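Local coordinates for protein alanine dehydrogenase (Archaeoglobus fulgidus, PDB 1OMO) that catalyses the NAD-dependent oxidative deamination of L-alanine to pyruvate and the reverse reductive amination, working as a homodimer, at residues A[54-59]-A[292-297]; A[65-70]-A[81-86]. One frame throughout, in Å; residues are numbered along the deposited sequence.

Contact 1: A[54-59]-A[292-297]. With NAD (nicotinamide-adenine-dinucleotide), chain D.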
loop_
_atom_site.group_PDB
_atom_site.type_symbol
_atom_site.label_atom_id
_atom_site.label_comp_id
_atom_site.label_asym_id
_atom_site.label_seq_id
_atom_site.Cartn_x
_atom_site.Cartn_y
_atom_site.Cartn_z
ATOM N N MET A 54 -2.397 -4.027 -1.448
ATOM C CA MET A 54 -2.164 -4.866 -2.618
ATOM C C MET A 54 -2.130 -4.006 -3.886
ATOM O O MET A 54 -3.150 -3.813 -4.519
ATOM C CB MET A 54 -3.285 -5.920 -2.718
ATOM C CG MET A 54 -3.447 -6.780 -1.457
ATOM S SD MET A 54 -4.784 -7.999 -1.490
ATOM C CE MET A 54 -4.498 -8.784 -3.095
ATOM N N PRO A 55 -0.960 -3.467 -4.261
ATOM C CA PRO A 55 -0.866 -2.624 -5.470
ATOM C C PRO A 55 -0.542 -3.410 -6.723
ATOM O O PRO A 55 0.098 -4.438 -6.647
ATOM C CB PRO A 55 0.257 -1.645 -5.122
ATOM C CG PRO A 55 1.185 -2.523 -4.351
ATOM C CD PRO A 55 0.280 -3.371 -3.464
ATOM N N ALA A 56 -0.984 -2.922 -7.872
ATOM C CA ALA A 56 -0.711 -3.593 -9.142
ATOM C C ALA A 56 -0.901 -2.689 -10.354
ATOM O O ALA A 56 -1.669 -1.744 -10.323
ATOM C CB ALA A 56 -1.591 -4.831 -9.291
ATOM N N HIS A 57 -0.220 -3.016 -11.434
ATOM C CA HIS A 57 -0.308 -2.267 -12.664
ATOM C C HIS A 57 -0.422 -3.229 -13.854
ATOM O O HIS A 57 0.425 -4.145 -14.006
ATOM C CB HIS A 57 0.958 -1.425 -12.816
ATOM C CG HIS A 57 1.075 -0.721 -14.132
ATOM N ND1 HIS A 57 2.292 -0.400 -14.693
ATOM C CD2 HIS A 57 0.136 -0.262 -14.991
ATOM C CE1 HIS A 57 2.097 0.219 -15.843
ATOM N NE2 HIS A 57 0.797 0.315 -16.048
ATOM N N LEU A 58 -1.467 -3.033 -14.672
ATOM C CA LEU A 58 -1.679 -3.821 -15.904
ATOM C C LEU A 58 -2.934 -3.343 -16.625
ATOM O O LEU A 58 -3.725 -2.560 -16.080
ATOM C CB LEU A 58 -1.826 -5.319 -15.622
ATOM C CG LEU A 58 -3.232 -5.726 -15.172
ATOM C CD1 LEU A 58 -3.398 -7.270 -15.178
ATOM C CD2 LEU A 58 -3.462 -5.150 -13.782
ATOM N N MET A 59 -3.113 -3.814 -17.854
ATOM C CA MET A 59 -4.278 -3.457 -18.637
ATOM C C MET A 59 -4.493 -1.960 -18.722
ATOM O O MET A 59 -5.607 -1.507 -18.934
ATOM C CB MET A 59 -5.527 -4.112 -18.042
ATOM C CG MET A 59 -5.361 -5.597 -17.822
ATOM S SD MET A 59 -6.782 -6.285 -17.024
ATOM C CE MET A 59 -6.772 -7.930 -17.683
ATOM N N GLY A 292 -5.166 -14.943 -3.881
ATOM C CA GLY A 292 -5.713 -13.609 -4.176
ATOM C C GLY A 292 -4.580 -12.650 -4.572
ATOM O O GLY A 292 -3.711 -12.326 -3.753
ATOM N N LEU A 293 -4.577 -12.190 -5.822
ATOM C CA LEU A 293 -3.487 -11.322 -6.271
ATOM C C LEU A 293 -3.935 -9.906 -6.624
ATOM O O LEU A 293 -5.035 -9.713 -7.145
ATOM C CB LEU A 293 -2.813 -11.953 -7.487
ATOM C CG LEU A 293 -2.695 -13.485 -7.588
ATOM C CD1 LEU A 293 -2.106 -13.839 -8.974
ATOM C CD2 LEU A 293 -1.838 -14.038 -6.494
ATOM N N ALA A 294 -3.089 -8.910 -6.363
ATOM C CA ALA A 294 -3.469 -7.535 -6.692
ATOM C C ALA A 294 -3.811 -7.386 -8.188
ATOM O O ALA A 294 -4.694 -6.612 -8.548
ATOM C CB ALA A 294 -2.363 -6.529 -6.280
ATOM N N ILE A 295 -3.158 -8.127 -9.066
ATOM C CA ILE A 295 -3.504 -7.969 -10.478
ATOM C C ILE A 295 -4.973 -8.316 -10.741
ATOM O O ILE A 295 -5.575 -7.737 -11.635
ATOM C CB ILE A 295 -2.565 -8.769 -11.433
ATOM C CG1 ILE A 295 -2.568 -10.265 -11.085
ATOM C CG2 ILE A 295 -1.169 -8.208 -11.356
ATOM C CD1 ILE A 295 -1.948 -11.164 -12.142
ATOM N N GLN A 296 -5.562 -9.195 -9.933
ATOM C CA GLN A 296 -6.986 -9.549 -10.100
ATOM C C GLN A 296 -7.887 -8.382 -9.648
ATOM O O GLN A 296 -8.910 -8.085 -10.283
ATOM C CB GLN A 296 -7.366 -10.841 -9.313
ATOM C CG GLN A 296 -6.571 -12.093 -9.739
ATOM C CD GLN A 296 -6.717 -13.339 -8.804
ATOM O OE1 GLN A 296 -6.523 -13.259 -7.600
ATOM N NE2 GLN A 296 -7.023 -14.486 -9.394
ATOM N N ASP A 297 -7.504 -7.712 -8.567
ATOM C CA ASP A 297 -8.301 -6.591 -8.061
ATOM C C ASP A 297 -8.228 -5.393 -9.040
ATOM O O ASP A 297 -9.227 -4.760 -9.316
ATOM C CB ASP A 297 -7.811 -6.198 -6.660
ATOM C CG ASP A 297 -7.940 -7.325 -5.671
ATOM O OD1 ASP A 297 -9.036 -7.900 -5.611
ATOM O OD2 ASP A 297 -6.959 -7.644 -4.944
HETATM P PA NAD D . -17.350 -17.438 5.691
HETATM O O1A NAD D . -17.083 -17.347 7.148
HETATM O O2A NAD D . -18.658 -16.855 5.140
HETATM O O5B NAD D . -17.221 -18.919 4.970
HETATM C C5B NAD D . -16.465 -20.040 5.593
HETATM C C4B NAD D . -17.482 -21.189 5.825
HETATM O O4B NAD D . -16.627 -22.276 6.394
HETATM C C3B NAD D . -18.587 -20.977 6.965
HETATM O O3B NAD D . -19.950 -21.209 6.430
HETATM C C2B NAD D . -18.207 -21.953 8.105
HETATM O O2B NAD D . -19.189 -22.428 8.952
HETATM C C1B NAD D . -17.407 -23.022 7.298
HETATM N N9A NAD D . -16.417 -23.711 8.073
HETATM C C8A NAD D . -15.540 -23.283 9.049
HETATM N N7A NAD D . -14.763 -24.238 9.512
HETATM C C5A NAD D . -15.077 -25.358 8.876
HETATM C C6A NAD D . -14.545 -26.719 8.961
HETATM N N6A NAD D . -13.595 -27.038 9.803
HETATM N N1A NAD D . -15.137 -27.628 8.102
HETATM C C2A NAD D . -16.130 -27.321 7.234
HETATM N N3A NAD D . -16.678 -26.023 7.121
HETATM C C4A NAD D . -16.104 -25.073 7.951
HETATM O O3 NAD D . -16.166 -16.887 4.660
HETATM P PN NAD D . -16.011 -16.717 2.976
HETATM O O1N NAD D . -17.178 -17.426 2.340
HETATM O O2N NAD D . -15.670 -15.273 2.664
HETATM O O5D NAD D . -14.639 -17.680 2.797
HETATM C C5D NAD D . -13.620 -17.331 3.942
HETATM C C4D NAD D . -12.295 -17.991 3.744
HETATM O O4D NAD D . -11.794 -17.594 2.349
HETATM C C3D NAD D . -11.161 -17.520 4.708
HETATM O O3D NAD D . -10.130 -18.513 4.864
HETATM C C2D NAD D . -10.684 -16.263 3.975
HETATM O O2D NAD D . -9.582 -15.638 4.547
HETATM C C1D NAD D . -10.524 -16.838 2.488
HETATM N N1N NAD D . -10.604 -15.919 1.300
HETATM C C2N NAD D . -9.489 -16.115 0.374
HETATM C C3N NAD D . -9.632 -15.398 -0.868
HETATM C C7N NAD D . -8.367 -15.614 -1.896
HETATM O O7N NAD D . -8.146 -14.722 -2.764
HETATM N N7N NAD D . -7.624 -16.761 -1.773
HETATM C C4N NAD D . -10.718 -14.575 -1.252
HETATM C C5N NAD D . -11.754 -14.478 -0.236
HETATM C C6N NAD D . -11.697 -15.137 1.002
#
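Met54 and Ala294 bring their CA atoms to 5.0 Å where strand 54-58 passes the first turn of the helix that begins at Ala294; further along, Ala56 lies beside Ile295. No hydrogen bond joins the two segments, so the contact rests on packing. Leu293 is the N-cap residue, its carbonyl accepting the amide of Gln296, while its own N-H is taken by Gln296 OE1 at 2.8 Å in a nearly straight bond (167°).

Ala294 CB fits against the strand backbone, 3.3 Å from Met54 O and equally near Pro55 O, and meets Ala56 CB at 3.5 Å. Ala56 CB also touches Ile295 CG2. Beyond it, Leu58 crosses Ile295 at about a right angle, CD1 resting 4.1 Å from Ile295 CB. At the other end the Met54 chain bends at its last torsion (chi3 48°), bringing CE to 3.3 Å from Asp297 OD2 and close to the backbone of Leu293 and Ala294. The methyl thus lies against the helix start as well as the carboxylate. Asp297 has its strong partners outside the two segments: OD1 pairs with Arg108, an NAD-binding residue, and OD2 with Lys65, the inferred proton donor/acceptor.

Gly292 CA lies 3.0 Å from NAD O7N, the carboxamide oxygen of the nicotinamide; a CB there would clash with that oxygen, and the backbone angles disfavour one as well. The apolar strand face therefore packs on a helix start whose preceding glycine meets the cofactor and whose aspartate, engaged at both oxygens, sits between the NAD site and the inferred catalytic lysine.

Contact 2: A[65-70]-A[81-86]; sequences KWVNSH and VMALMI
Val67 CG1 meets Ala83 CB at 3.4 Å and Val81 CG1 at 3.7 Å, forming the apolar centre of the pairing. On the same face as Val67 and Ala83, Lys65 runs out with CG anti to the backbone N (chi1 -164°); its CD passes 4.2 Å from Ala83 CB, and its CB is touched by Met85 CE.

Backbone bonds fix this register. Trp66 and Leu84 form a hydrogen-bonded pair: Trp66 N to Leu84 O is 2.9 Å, and the return bond from Leu84 N to Trp66 O is longer at 3.3 Å. Asn68 N adds a bond to Met82 O at 3.2 Å. The axes of strand portions 65-69 and 83-86 approach to 4.7 Å, with their N-to-C directions 171° apart, which defines neighbouring antiparallel strands in the mixed sheet of the dimerisation domain, part of the beta-sandwich dimer.

Farther out, Lys65 NZ, besides its tie to Asp297, is hydrogen-bonded to Thr105 OG1, with the like-charged Arg108 close by. On the other face, Trp66 NE1 bonds to Asn88 OD1 of the second subunit, whose Phe319 packs on Leu84.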
loop_
_atom_site.group_PDB
_atom_site.type_symbol
_atom_site.label_atom_id
_atom_site.label_comp_id
_atom_site.label_asym_id
_atom_site.label_seq_id
_atom_site.Cartn_x
_atom_site.Cartn_y
_atom_site.Cartn_z
ATOM N N LYS A 65 -5.273 -1.835 -3.464
ATOM C CA LYS A 65 -6.391 -2.284 -2.651
ATOM C C LYS A 65 -5.864 -2.331 -1.212
ATOM O O LYS A 65 -4.732 -2.784 -0.965
ATOM C CB LYS A 65 -6.888 -3.679 -3.066
ATOM C CG LYS A 65 -8.273 -3.991 -2.505
ATOM C CD LYS A 65 -8.772 -5.386 -2.864
ATOM C CE LYS A 65 -8.003 -6.487 -2.101
ATOM N NZ LYS A 65 -8.545 -7.806 -2.467
ATOM N N TRP A 66 -6.679 -1.830 -0.286
ATOM C CA TRP A 66 -6.340 -1.788 1.143
ATOM C C TRP A 66 -7.493 -2.520 1.865
ATOM O O TRP A 66 -8.585 -1.984 2.010
ATOM C CB TRP A 66 -6.212 -0.321 1.551
ATOM C CG TRP A 66 -5.803 -0.012 2.943
ATOM C CD1 TRP A 66 -6.430 0.859 3.777
ATOM C CD2 TRP A 66 -4.615 -0.433 3.624
ATOM N NE1 TRP A 66 -5.711 1.020 4.930
ATOM C CE2 TRP A 66 -4.587 0.233 4.869
ATOM C CE3 TRP A 66 -3.570 -1.318 3.309
ATOM C CZ2 TRP A 66 -3.543 0.056 5.809
ATOM C CZ3 TRP A 66 -2.530 -1.504 4.235
ATOM C CH2 TRP A 66 -2.533 -0.817 5.475
ATOM N N VAL A 67 -7.236 -3.778 2.227
ATOM C CA VAL A 67 -8.190 -4.709 2.868
ATOM C C VAL A 67 -7.839 -5.056 4.299
ATOM O O VAL A 67 -6.669 -5.221 4.625
ATOM C CB VAL A 67 -8.161 -6.106 2.254
ATOM C CG1 VAL A 67 -9.532 -6.630 2.126
ATOM C CG2 VAL A 67 -7.348 -6.114 0.992
ATOM N N ASN A 68 -8.855 -5.265 5.122
ATOM C CA ASN A 68 -8.614 -5.638 6.508
ATOM C C ASN A 68 -9.277 -6.998 6.822
ATOM O O ASN A 68 -10.125 -7.498 6.069
ATOM C CB ASN A 68 -9.220 -4.622 7.431
ATOM C CG ASN A 68 -10.651 -4.925 7.704
ATOM O OD1 ASN A 68 -10.999 -5.463 8.767
ATOM N ND2 ASN A 68 -11.500 -4.617 6.750
ATOM N N SER A 69 -8.919 -7.563 7.970
ATOM C CA SER A 69 -9.489 -8.837 8.374
ATOM C C SER A 69 -9.601 -8.864 9.896
ATOM O O SER A 69 -8.637 -9.183 10.580
ATOM C CB SER A 69 -8.596 -9.969 7.873
ATOM O OG SER A 69 -9.138 -11.211 8.222
ATOM N N HIS A 70 -10.776 -8.506 10.408
ATOM C CA HIS A 70 -11.031 -8.504 11.840
ATOM C C HIS A 70 -12.214 -9.434 12.307
ATOM O O HIS A 70 -13.387 -9.015 12.401
ATOM C CB HIS A 70 -11.262 -7.069 12.321
ATOM C CG HIS A 70 -10.026 -6.220 12.319
ATOM N ND1 HIS A 70 -9.362 -5.866 11.163
ATOM C CD2 HIS A 70 -9.341 -5.639 13.333
ATOM C CE1 HIS A 70 -8.326 -5.107 11.463
ATOM N NE2 HIS A 70 -8.289 -4.951 12.772
ATOM N N VAL A 81 -14.351 -8.521 6.611
ATOM C CA VAL A 81 -13.516 -8.004 5.543
ATOM C C VAL A 81 -14.192 -6.816 4.861
ATOM O O VAL A 81 -15.354 -6.896 4.442
ATOM C CB VAL A 81 -13.301 -9.118 4.497
ATOM C CG1 VAL A 81 -12.372 -8.682 3.388
ATOM C CG2 VAL A 81 -12.763 -10.349 5.186
ATOM N N MET A 82 -13.465 -5.708 4.775
ATOM C CA MET A 82 -13.930 -4.511 4.092
ATOM C C MET A 82 -12.722 -4.137 3.230
ATOM O O MET A 82 -11.569 -4.285 3.651
ATOM C CB MET A 82 -14.257 -3.401 5.085
ATOM C CG MET A 82 -15.596 -3.559 5.810
ATOM S SD MET A 82 -15.705 -2.438 7.254
ATOM C CE MET A 82 -14.729 -3.395 8.402
ATOM N N ALA A 83 -12.966 -3.723 1.994
ATOM C CA ALA A 83 -11.849 -3.337 1.140
ATOM C C ALA A 83 -12.180 -2.142 0.278
ATOM O O ALA A 83 -13.331 -1.962 -0.150
ATOM C CB ALA A 83 -11.372 -4.516 0.263
ATOM N N LEU A 84 -11.150 -1.330 0.050
ATOM C CA LEU A 84 -11.239 -0.130 -0.756
ATOM C C LEU A 84 -10.127 -0.173 -1.771
ATOM O O LEU A 84 -8.980 -0.503 -1.430
ATOM C CB LEU A 84 -11.052 1.117 0.085
ATOM C CG LEU A 84 -12.193 1.562 0.975
ATOM C CD1 LEU A 84 -11.799 2.900 1.664
ATOM C CD2 LEU A 84 -13.467 1.688 0.138
ATOM N N MET A 85 -10.475 0.186 -3.005
ATOM C CA MET A 85 -9.548 0.234 -4.125
ATOM C C MET A 85 -9.457 1.670 -4.637
ATOM O O MET A 85 -10.486 2.340 -4.865
ATOM C CB MET A 85 -10.055 -0.668 -5.266
ATOM C CG MET A 85 -9.457 -0.388 -6.685
ATOM S SD MET A 85 -7.668 -0.681 -6.766
ATOM C CE MET A 85 -7.685 -2.517 -6.954
ATOM N N ILE A 86 -8.224 2.140 -4.786
ATOM C CA ILE A 86 -7.968 3.450 -5.352
ATOM C C ILE A 86 -7.425 3.091 -6.752
ATOM O O ILE A 86 -6.420 2.380 -6.879
ATOM C CB ILE A 86 -6.899 4.269 -4.575
ATOM C CG1 ILE A 86 -7.351 4.547 -3.126
ATOM C CG2 ILE A 86 -6.684 5.597 -5.322
ATOM C CD1 ILE A 86 -6.274 5.101 -2.179
#

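From the N terminus, the chain enters contact 1 at residues 54-59, turns, and comes back along the neighbouring strand through 65-70. Contact 2 closes first, with only ten residues between its segments. Contact 1 closes much later, at 292-297, after the chain has passed through the parallel Rossmann sheet, so the short loop lies wholly within the long one and the two do not cross. Contact 1 ties the mixed sheet to the start of helix 294-311; contact 2 extends that sheet by one strand pairing. Their centres are 14 Å apart, yet they touch directly: Met85 CE packs 3.6 Å from Asp297 C, and Met54 SD lies 4.0 Å from Val67 CG2.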